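Local coordinates for protein CD180 antigen (Mus musculus, PDB 3T6Q) that may cooperate with MD-1 and TLR4 in the innate immune response of B-cells to bacterial lipopolysaccharide, leading to NF-kappa-B activation, at residues Leu83-Leu93 and Pro104-Thr115. Sequence-based numbering, arbitrary orientation.
Sequences LDTLVLTANPL and PKALKHLFFIQT
The carbonyl oxygen of Asp-84 accepts two backbone hydrogen bonds, from Lys-108 N at 2.9 Å and from His-109 N at 3.1 Å, so one oxygen joins two neighbouring amides to the start of strand 85-87. Strands 85-87 and 109-111 then run parallel, their directions 2° apart, with Leu-86 hydrogen-bonded through N to His-109 O and through O to Phe-111 N. Beyond the strand, Leu-88 N donates a hydrogen bond to Phe-111 O (2.8 Å) and Ala-90 N another to Ile-113 O. Such pairing of LRR 3 with LRR 4 adds one parallel step to the concave surface of the leucine-rich-repeat solenoid. On the buried face, matching chi1 (173° and 172°) and similar chi2 make Leu-86 and Leu-110 run side by side, CD2 of Leu-86 lying 3.9 Å from CD1 of Leu-110. Farther along, Leu-93 CD1 meets Phe-112 CE1 at 3.4 Å and Leu-88 CD1 meets CE2 of the same ring, both obliquely. On the other face, Thr-85 CG2 approaches Phe-111 CE2, and that ring also stacks with Tyr-135. Thr-115 OG1 donates to Phe-112 O (2.9 Å), while its CG2 lies 3.3 Å from Leu-88 O. That oxygen also accepts from Asn-91 ND2, which bonds Leu-64 O of the preceding repeat too. Backbone amides and carbonyls thus set the register, and apolar groups packed beneath them join LRR 3 to LRR 4.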
loop_
_atom_site.group_PDB
_atom_site.type_symbol
_atom_site.label_atom_id
_atom_site.label_comp_id
_atom_site.label_asym_id
_atom_site.label_seq_id
_atom_site.Cartn_x
_atom_site.Cartn_y
_atom_site.Cartn_z
ATOM N N LEU A 83 -19.272 7.423 20.742
ATOM C CA LEU A 83 -18.954 7.160 19.323
ATOM C C LEU A 83 -19.352 5.737 18.919
ATOM O O LEU A 83 -18.973 4.759 19.577
ATOM C CB LEU A 83 -17.459 7.337 19.089
ATOM C CG LEU A 83 -16.973 8.207 17.919
ATOM C CD1 LEU A 83 -15.656 7.662 17.403
ATOM C CD2 LEU A 83 -17.944 8.475 16.799
ATOM N N ASP A 84 -20.148 5.641 17.859
ATOM C CA ASP A 84 -20.610 4.345 17.328
ATOM C C ASP A 84 -19.794 3.909 16.074
ATOM O O ASP A 84 -19.404 2.755 15.974
ATOM C CB ASP A 84 -22.103 4.466 16.994
ATOM C CG ASP A 84 -22.724 3.145 16.540
ATOM O OD1 ASP A 84 -22.660 2.151 17.289
ATOM O OD2 ASP A 84 -23.303 3.099 15.439
ATOM N N THR A 85 -19.538 4.850 15.157
ATOM C CA THR A 85 -18.836 4.570 13.865
ATOM C C THR A 85 -17.714 5.575 13.731
ATOM O O THR A 85 -17.928 6.768 13.930
ATOM C CB THR A 85 -19.813 4.721 12.674
ATOM O OG1 THR A 85 -20.803 3.701 12.797
ATOM C CG2 THR A 85 -19.113 4.545 11.266
ATOM N N LEU A 86 -16.515 5.088 13.448
ATOM C CA LEU A 86 -15.413 6.006 13.144
ATOM C C LEU A 86 -14.811 5.591 11.775
ATOM O O LEU A 86 -14.523 4.423 11.574
ATOM C CB LEU A 86 -14.368 5.855 14.237
ATOM C CG LEU A 86 -13.026 6.612 14.013
ATOM C CD1 LEU A 86 -13.298 8.089 13.873
ATOM C CD2 LEU A 86 -12.051 6.247 15.125
ATOM N N VAL A 87 -14.696 6.532 10.840
ATOM C CA VAL A 87 -14.178 6.186 9.495
ATOM C C VAL A 87 -12.823 6.886 9.292
ATOM O O VAL A 87 -12.780 8.110 9.225
ATOM C CB VAL A 87 -15.133 6.668 8.411
ATOM C CG1 VAL A 87 -14.706 6.162 7.016
ATOM C CG2 VAL A 87 -16.586 6.210 8.682
ATOM N N LEU A 88 -11.741 6.116 9.232
ATOM C CA LEU A 88 -10.379 6.685 9.017
ATOM C C LEU A 88 -9.802 6.258 7.666
ATOM O O LEU A 88 -8.586 6.297 7.433
ATOM C CB LEU A 88 -9.432 6.251 10.159
ATOM C CG LEU A 88 -9.680 7.143 11.412
ATOM C CD1 LEU A 88 -9.148 6.384 12.621
ATOM C CD2 LEU A 88 -9.027 8.536 11.284
ATOM N N THR A 89 -10.688 5.785 6.812
ATOM C CA THR A 89 -10.332 5.278 5.494
ATOM C C THR A 89 -9.495 6.287 4.684
ATOM O O THR A 89 -9.798 7.474 4.687
ATOM C CB THR A 89 -11.626 4.939 4.747
ATOM O OG1 THR A 89 -12.202 3.797 5.413
ATOM C CG2 THR A 89 -11.321 4.555 3.251
ATOM N N ALA A 90 -8.475 5.774 3.992
ATOM C CA ALA A 90 -7.697 6.520 2.992
ATOM C C ALA A 90 -6.847 7.660 3.597
ATOM O O ALA A 90 -6.625 8.699 2.947
ATOM C CB ALA A 90 -8.559 7.044 1.849
ATOM N N ASN A 91 -6.396 7.452 4.837
ATOM C CA ASN A 91 -5.436 8.370 5.487
ATOM C C ASN A 91 -4.066 7.711 5.537
ATOM O O ASN A 91 -3.959 6.530 5.865
ATOM C CB ASN A 91 -5.908 8.773 6.920
ATOM C CG ASN A 91 -7.038 9.738 6.874
ATOM O OD1 ASN A 91 -6.842 10.920 6.509
ATOM N ND2 ASN A 91 -8.250 9.252 7.145
ATOM N N PRO A 92 -3.003 8.460 5.211
ATOM C CA PRO A 92 -1.679 7.809 5.168
ATOM C C PRO A 92 -0.995 7.700 6.553
ATOM O O PRO A 92 0.047 8.356 6.829
ATOM C CB PRO A 92 -0.885 8.745 4.224
ATOM C CG PRO A 92 -1.482 10.115 4.524
ATOM C CD PRO A 92 -2.968 9.833 4.662
ATOM N N LEU A 93 -1.551 6.848 7.410
ATOM C CA LEU A 93 -1.201 6.895 8.830
ATOM C C LEU A 93 0.196 6.332 9.056
ATOM O O LEU A 93 0.504 5.242 8.631
ATOM C CB LEU A 93 -2.204 6.076 9.671
ATOM C CG LEU A 93 -3.663 6.533 9.584
ATOM C CD1 LEU A 93 -4.605 5.579 10.321
ATOM C CD2 LEU A 93 -3.768 7.945 10.158
ATOM N N PRO A 104 -13.756 6.210 22.980
ATOM C CA PRO A 104 -14.929 5.473 22.449
ATOM C C PRO A 104 -15.007 3.982 22.817
ATOM O O PRO A 104 -14.861 3.090 21.947
ATOM C CB PRO A 104 -14.806 5.656 20.933
ATOM C CG PRO A 104 -13.380 6.014 20.678
ATOM C CD PRO A 104 -12.771 6.548 21.933
ATOM N N LYS A 105 -15.260 3.703 24.093
ATOM C CA LYS A 105 -15.221 2.344 24.558
ATOM C C LYS A 105 -16.404 1.512 24.016
ATOM O O LYS A 105 -16.273 0.295 23.917
ATOM C CB LYS A 105 -15.139 2.279 26.103
ATOM C CG LYS A 105 -13.817 2.767 26.730
ATOM C CD LYS A 105 -13.792 2.489 28.242
ATOM C CE LYS A 105 -12.740 3.226 29.068
ATOM N NZ LYS A 105 -11.826 4.184 28.387
ATOM N N ALA A 106 -17.523 2.154 23.657
ATOM C CA ALA A 106 -18.670 1.453 23.023
ATOM C C ALA A 106 -18.644 1.500 21.481
ATOM O O ALA A 106 -19.674 1.259 20.838
ATOM C CB ALA A 106 -20.029 1.960 23.538
ATOM N N LEU A 107 -17.479 1.797 20.894
ATOM C CA LEU A 107 -17.380 1.835 19.426
ATOM C C LEU A 107 -17.886 0.523 18.809
ATOM O O LEU A 107 -17.525 -0.547 19.282
ATOM C CB LEU A 107 -15.939 2.042 18.995
ATOM C CG LEU A 107 -15.807 2.478 17.521
ATOM C CD1 LEU A 107 -16.368 3.888 17.305
ATOM C CD2 LEU A 107 -14.377 2.329 17.093
ATOM N N LYS A 108 -18.687 0.612 17.751
ATOM C CA LYS A 108 -19.181 -0.613 17.092
ATOM C C LYS A 108 -18.571 -0.939 15.714
ATOM O O LYS A 108 -18.298 -2.114 15.416
ATOM C CB LYS A 108 -20.693 -0.622 17.054
ATOM C CG LYS A 108 -21.277 -0.646 18.486
ATOM C CD LYS A 108 -22.548 -1.446 18.612
ATOM C CE LYS A 108 -23.653 -0.921 17.720
ATOM N NZ LYS A 108 -24.774 -1.904 17.612
ATOM N N HIS A 109 -18.285 0.098 14.928
ATOM C CA HIS A 109 -17.822 -0.102 13.524
ATOM C C HIS A 109 -16.651 0.817 13.265
ATOM O O HIS A 109 -16.721 2.033 13.488
ATOM C CB HIS A 109 -18.959 0.244 12.570
ATOM C CG HIS A 109 -20.314 -0.341 12.989
ATOM N ND1 HIS A 109 -20.572 -1.656 12.947
ATOM C CD2 HIS A 109 -21.466 0.274 13.507
ATOM C CE1 HIS A 109 -21.853 -1.885 13.389
ATOM N NE2 HIS A 109 -22.390 -0.698 13.729
ATOM N N LEU A 110 -15.576 0.241 12.788
ATOM C CA LEU A 110 -14.366 1.029 12.553
ATOM C C LEU A 110 -13.910 0.725 11.129
ATOM O O LEU A 110 -13.787 -0.457 10.773
ATOM C CB LEU A 110 -13.283 0.650 13.570
ATOM C CG LEU A 110 -11.866 1.232 13.374
ATOM C CD1 LEU A 110 -11.921 2.738 13.466
ATOM C CD2 LEU A 110 -10.902 0.721 14.428
ATOM N N PHE A 111 -13.687 1.780 10.338
ATOM C CA PHE A 111 -13.187 1.643 8.940
ATOM C C PHE A 111 -11.745 2.158 8.881
ATOM O O PHE A 111 -11.445 3.325 9.226
ATOM C CB PHE A 111 -14.080 2.430 8.010
ATOM C CG PHE A 111 -15.514 1.915 7.976
ATOM C CD1 PHE A 111 -15.953 1.085 6.934
ATOM C CD2 PHE A 111 -16.399 2.163 9.057
ATOM C CE1 PHE A 111 -17.273 0.610 6.890
ATOM C CE2 PHE A 111 -17.713 1.643 9.041
ATOM C CZ PHE A 111 -18.143 0.868 7.950
ATOM N N PHE A 112 -10.861 1.274 8.493
ATOM C CA PHE A 112 -9.425 1.570 8.413
ATOM C C PHE A 112 -8.923 1.149 7.017
ATOM O O PHE A 112 -7.820 0.649 6.863
ATOM C CB PHE A 112 -8.697 0.792 9.507
ATOM C CG PHE A 112 -7.885 1.655 10.419
ATOM C CD1 PHE A 112 -6.498 1.707 10.288
ATOM C CD2 PHE A 112 -8.507 2.399 11.426
ATOM C CE1 PHE A 112 -5.735 2.498 11.125
ATOM C CE2 PHE A 112 -7.739 3.184 12.290
ATOM C CZ PHE A 112 -6.368 3.244 12.117
ATOM N N ILE A 113 -9.752 1.394 6.005
ATOM C CA ILE A 113 -9.473 0.945 4.630
ATOM C C ILE A 113 -8.339 1.786 4.001
ATOM O O ILE A 113 -8.301 3.010 4.126
ATOM C CB ILE A 113 -10.806 0.992 3.801
ATOM C CG1 ILE A 113 -11.799 -0.066 4.317
ATOM C CG2 ILE A 113 -10.562 0.826 2.287
ATOM C CD1 ILE A 113 -13.260 0.192 3.923
ATOM N N GLN A 114 -7.433 1.120 3.277
ATOM C CA GLN A 114 -6.414 1.829 2.513
ATOM C C GLN A 114 -5.770 2.919 3.389
ATOM O O GLN A 114 -5.736 4.115 3.043
ATOM C CB GLN A 114 -6.927 2.415 1.187
ATOM C CG GLN A 114 -5.778 2.662 0.191
ATOM C CD GLN A 114 -6.266 3.238 -1.135
ATOM O OE1 GLN A 114 -6.753 4.365 -1.178
ATOM N NE2 GLN A 114 -6.118 2.469 -2.221
ATOM N N THR A 115 -5.239 2.460 4.513
ATOM C CA THR A 115 -4.460 3.302 5.427
ATOM C C THR A 115 -2.973 2.938 5.380
ATOM O O THR A 115 -2.184 3.397 6.226
ATOM C CB THR A 115 -4.984 3.153 6.874
ATOM O OG1 THR A 115 -5.116 1.753 7.145
ATOM C CG2 THR A 115 -6.360 3.847 6.982
HETATM O O HOH W 1 -18.324 4.688 22.313
HETATM O O HOH W 2 -22.091 2.650 20.147
HETATM O O HOH W 3 0.179 2.656 7.658
#